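Extracellular solute-binding protein, family 1 (Bifidobacterium longum subsp. infantis, PDB 6FTH) probably binds human milk oligosaccharides outside the cell and delivers them to an ABC transporter for uptake. Local coordinates at residues L215-K228 with A319-S333. Sequence-based numbering, arbitrary orientation.
Sequences LLLNSTGIVTGFNK and APGVSPDKTVWDGSS
The side chains of T224 and D330 cross at about a right angle, T224 OG1 donating to D330 OD2 at 2.7 Å. This hydroxyl reaches the oxygen on its anti side, 23° out of the carboxylate plane, while F226 N uses the syn lone pair of D330 OD2 at 2.9 Å, so two donors fix the group's rotation. With CG anti to the backbone N (chi1 -175°), D330 sets its carboxylate beside T224. OD1 accepts from S332 N, closing an Asx turn, and from S332 OG on its syn lone pair. S332 OG accepts from N227 N at 3.0 Å.

N218 is fixed from both ends of its amide: ND2 donates to L215 O and T224 OG1, and OD1 accepts from T224 N. Held this way, ND2 sits 3.7 Å above the W329 ring, offset toward its rim, with amide and ring planes 45° apart. The V223 and V328 side chains also cross, V223 CG2 3.6 Å from V328 CG2. Backbone bonds run alongside, G331 N to T224 O at 2.8 Å and A319 N to S219 O at 3.0 Å.

The contact joins two long loops, one following strand 197-199 and the other strand 311-313, the outermost strands of one mixed sheet. F296 of strand 292-297 touches L215 and W329, W173 of helix 173-185 packs on T220 and A319, and E250 of helix 249-263 on T220 and I222.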
# COMPACT_ATOMS: atom_id res chain seq x y z
N LEU A 215 9.90 4.34 8.43
CA LEU A 215 8.87 5.34 8.68
C LEU A 215 9.36 6.43 9.64
O LEU A 215 8.77 7.52 9.66
CB LEU A 215 7.62 4.67 9.20
CG LEU A 215 6.81 3.89 8.18
CD1 LEU A 215 5.83 2.99 8.89
CD2 LEU A 215 6.07 4.84 7.21
N LEU A 216 10.43 6.19 10.41
CA LEU A 216 11.01 7.25 11.23
C LEU A 216 11.65 8.37 10.40
O LEU A 216 11.97 9.42 10.95
CB LEU A 216 12.02 6.70 12.26
CG LEU A 216 11.39 5.99 13.46
CD1 LEU A 216 12.49 5.73 14.48
CD2 LEU A 216 10.27 6.76 14.10
N LEU A 217 11.81 8.18 9.08
CA LEU A 217 12.24 9.31 8.26
C LEU A 217 11.27 10.47 8.37
O LEU A 217 11.67 11.64 8.27
CB LEU A 217 12.36 8.90 6.79
CG LEU A 217 13.60 8.08 6.43
CD1 LEU A 217 13.44 7.35 5.11
CD2 LEU A 217 14.82 9.01 6.39
N ASN A 218 9.99 10.19 8.62
CA ASN A 218 9.02 11.27 8.77
C ASN A 218 9.35 12.17 9.96
O ASN A 218 9.06 13.38 9.93
CB ASN A 218 7.61 10.67 8.90
CG ASN A 218 7.13 10.04 7.61
OD1 ASN A 218 6.85 10.73 6.60
ND2 ASN A 218 7.03 8.72 7.61
N SER A 219 9.98 11.60 10.99
CA SER A 219 10.45 12.37 12.15
C SER A 219 11.41 13.46 11.75
O SER A 219 11.54 14.45 12.46
CB SER A 219 11.21 11.47 13.13
OG SER A 219 10.39 10.46 13.64
N THR A 220 12.14 13.24 10.66
CA THR A 220 13.20 14.15 10.23
C THR A 220 12.72 15.19 9.25
O THR A 220 13.52 16.07 8.86
CB THR A 220 14.37 13.38 9.59
OG1 THR A 220 14.03 12.93 8.27
CG2 THR A 220 14.78 12.19 10.43
N GLY A 221 11.46 15.14 8.84
CA GLY A 221 10.92 16.08 7.89
C GLY A 221 10.93 15.60 6.45
O GLY A 221 10.64 16.41 5.56
N ILE A 222 11.24 14.33 6.20
CA ILE A 222 11.16 13.72 4.87
C ILE A 222 9.87 12.91 4.81
O ILE A 222 9.67 11.99 5.62
CB ILE A 222 12.39 12.85 4.57
CG1 ILE A 222 13.63 13.74 4.38
CG2 ILE A 222 12.16 11.98 3.31
CD1 ILE A 222 14.94 12.95 4.24
N VAL A 223 9.00 13.24 3.86
CA VAL A 223 7.71 12.56 3.71
C VAL A 223 7.93 11.23 3.01
O VAL A 223 8.41 11.18 1.87
CB VAL A 223 6.72 13.41 2.90
CG1 VAL A 223 5.37 12.71 2.84
CG2 VAL A 223 6.58 14.78 3.49
N THR A 224 7.56 10.14 3.67
CA THR A 224 7.61 8.82 3.03
C THR A 224 6.30 8.52 2.30
O THR A 224 5.26 9.17 2.51
CB THR A 224 7.91 7.70 4.04
OG1 THR A 224 6.84 7.59 4.99
CG2 THR A 224 9.20 7.95 4.82
N GLY A 225 6.37 7.54 1.41
CA GLY A 225 5.20 7.10 0.67
C GLY A 225 5.25 5.60 0.43
O GLY A 225 5.34 5.12 -0.71
N PHE A 226 5.18 4.86 1.52
CA PHE A 226 5.53 3.45 1.47
C PHE A 226 4.39 2.52 1.02
O PHE A 226 4.62 1.31 0.94
CB PHE A 226 6.14 2.98 2.80
CG PHE A 226 7.53 3.55 3.10
CD1 PHE A 226 8.35 4.09 2.11
CD2 PHE A 226 8.02 3.53 4.40
CE1 PHE A 226 9.61 4.58 2.43
CE2 PHE A 226 9.25 4.04 4.71
CZ PHE A 226 10.07 4.56 3.71
N ASN A 227 3.20 3.02 0.70
CA ASN A 227 2.19 2.13 0.11
C ASN A 227 2.64 1.67 -1.28
O ASN A 227 2.40 0.52 -1.66
CB ASN A 227 0.83 2.80 -0.01
CG ASN A 227 0.03 2.88 1.30
OD1 ASN A 227 0.57 2.85 2.40
ND2 ASN A 227 -1.29 3.04 1.14
N LYS A 228 3.25 2.57 -2.06
CA LYS A 228 3.53 2.34 -3.48
C LYS A 228 4.27 3.55 -4.05
O LYS A 228 4.19 4.66 -3.51
CB LYS A 228 2.25 2.10 -4.29
CG LYS A 228 1.17 3.17 -4.15
CD LYS A 228 -0.09 2.80 -4.95
CE LYS A 228 -1.19 3.87 -4.87
NZ LYS A 228 -1.87 3.94 -3.55
N ALA A 319 12.40 14.21 15.37
CA ALA A 319 13.83 14.03 15.51
C ALA A 319 14.46 15.32 16.03
O ALA A 319 13.91 16.41 15.85
CB ALA A 319 14.43 13.70 14.16
N PRO A 320 15.63 15.24 16.65
CA PRO A 320 16.32 16.46 17.10
C PRO A 320 16.49 17.46 15.96
O PRO A 320 16.88 17.11 14.84
CB PRO A 320 17.68 15.94 17.58
CG PRO A 320 17.50 14.49 17.81
CD PRO A 320 16.40 14.02 16.91
N GLY A 321 16.17 18.72 16.24
CA GLY A 321 16.31 19.79 15.28
C GLY A 321 15.08 20.06 14.45
O GLY A 321 15.04 21.07 13.76
N VAL A 322 14.07 19.20 14.52
CA VAL A 322 12.89 19.27 13.67
C VAL A 322 11.71 19.72 14.52
O VAL A 322 11.32 19.03 15.47
CB VAL A 322 12.63 17.90 13.00
CG1 VAL A 322 11.46 18.00 12.03
CG2 VAL A 322 13.90 17.41 12.28
N SER A 323 11.13 20.86 14.16
CA SER A 323 10.02 21.38 14.92
C SER A 323 8.77 20.53 14.71
O SER A 323 8.65 19.80 13.72
CB SER A 323 9.70 22.80 14.47
OG SER A 323 9.20 22.77 13.15
N PRO A 324 7.81 20.60 15.64
CA PRO A 324 6.54 19.91 15.41
C PRO A 324 5.93 20.25 14.05
O PRO A 324 5.42 19.35 13.36
CB PRO A 324 5.66 20.36 16.57
CG PRO A 324 6.66 20.65 17.68
CD PRO A 324 7.87 21.21 16.99
N ASP A 325 5.99 21.52 13.64
CA ASP A 325 5.37 21.93 12.39
C ASP A 325 6.11 21.39 11.17
O ASP A 325 5.51 21.30 10.09
CB ASP A 325 5.31 23.45 12.32
CG ASP A 325 4.15 24.04 13.12
OD1 ASP A 325 3.35 23.27 13.69
OD2 ASP A 325 4.03 25.28 13.17
N LYS A 326 7.38 21.03 11.30
CA LYS A 326 8.17 20.49 10.21
C LYS A 326 8.18 18.96 10.22
O LYS A 326 8.70 18.36 9.28
CB LYS A 326 9.62 21.03 10.23
CG LYS A 326 9.77 22.51 9.92
CD LYS A 326 11.26 22.98 10.05
CE LYS A 326 11.69 23.37 11.50
NZ LYS A 326 12.80 22.57 12.23
N THR A 327 7.63 18.34 11.25
CA THR A 327 7.53 16.89 11.33
C THR A 327 6.33 16.45 10.51
O THR A 327 5.26 17.04 10.59
CB THR A 327 7.35 16.48 12.80
OG1 THR A 327 8.40 17.04 13.61
CG2 THR A 327 7.41 14.96 12.96
N VAL A 328 6.51 15.40 9.72
CA VAL A 328 5.51 14.97 8.75
C VAL A 328 5.08 13.55 9.08
O VAL A 328 5.55 12.97 10.06
CB VAL A 328 6.01 15.11 7.30
CG1 VAL A 328 6.29 16.59 7.01
CG2 VAL A 328 7.27 14.23 7.03
N TRP A 329 4.17 13.00 8.28
CA TRP A 329 3.86 11.58 8.33
C TRP A 329 3.68 11.11 6.89
O TRP A 329 3.51 11.91 5.97
CB TRP A 329 2.67 11.25 9.26
CG TRP A 329 2.45 9.79 9.38
CD1 TRP A 329 1.37 9.07 8.92
CD2 TRP A 329 3.35 8.84 9.95
NE1 TRP A 329 1.55 7.74 9.16
CE2 TRP A 329 2.76 7.57 9.80
CE3 TRP A 329 4.61 8.93 10.55
CZ2 TRP A 329 3.38 6.41 10.23
CZ3 TRP A 329 5.23 7.77 10.97
CH2 TRP A 329 4.61 6.54 10.81
N ASP A 330 3.74 9.79 6.71
CA ASP A 330 3.66 9.16 5.40
C ASP A 330 2.48 9.71 4.61
O ASP A 330 1.36 9.80 5.12
CB ASP A 330 3.52 7.64 5.61
CG ASP A 330 3.54 6.85 4.33
OD1 ASP A 330 2.46 6.76 3.67
OD2 ASP A 330 4.63 6.31 4.00
N GLY A 331 2.73 10.01 3.34
CA GLY A 331 1.74 10.66 2.51
C GLY A 331 0.98 9.76 1.57
O GLY A 331 0.33 10.25 0.64
N SER A 332 1.05 8.45 1.77
CA SER A 332 0.40 7.53 0.86
C SER A 332 -1.13 7.60 0.99
O SER A 332 -1.70 8.20 1.91
CB SER A 332 0.79 6.09 1.17
OG SER A 332 2.18 5.85 1.19
N SER A 333 -1.76 6.92 0.04
CA SER A 333 -3.19 6.69 -0.01
C SER A 333 -3.44 5.22 -0.24
O SER A 333 -2.81 4.61 -1.11
CB SER A 333 -3.81 7.49 -1.16
OG SER A 333 -5.12 7.01 -1.46
O HOH W 1 9.16 19.12 6.69
O HOH W 2 -0.18 5.90 -2.18
O HOH W 3 2.40 5.53 -1.63
O HOH W 4 -4.21 5.51 -3.79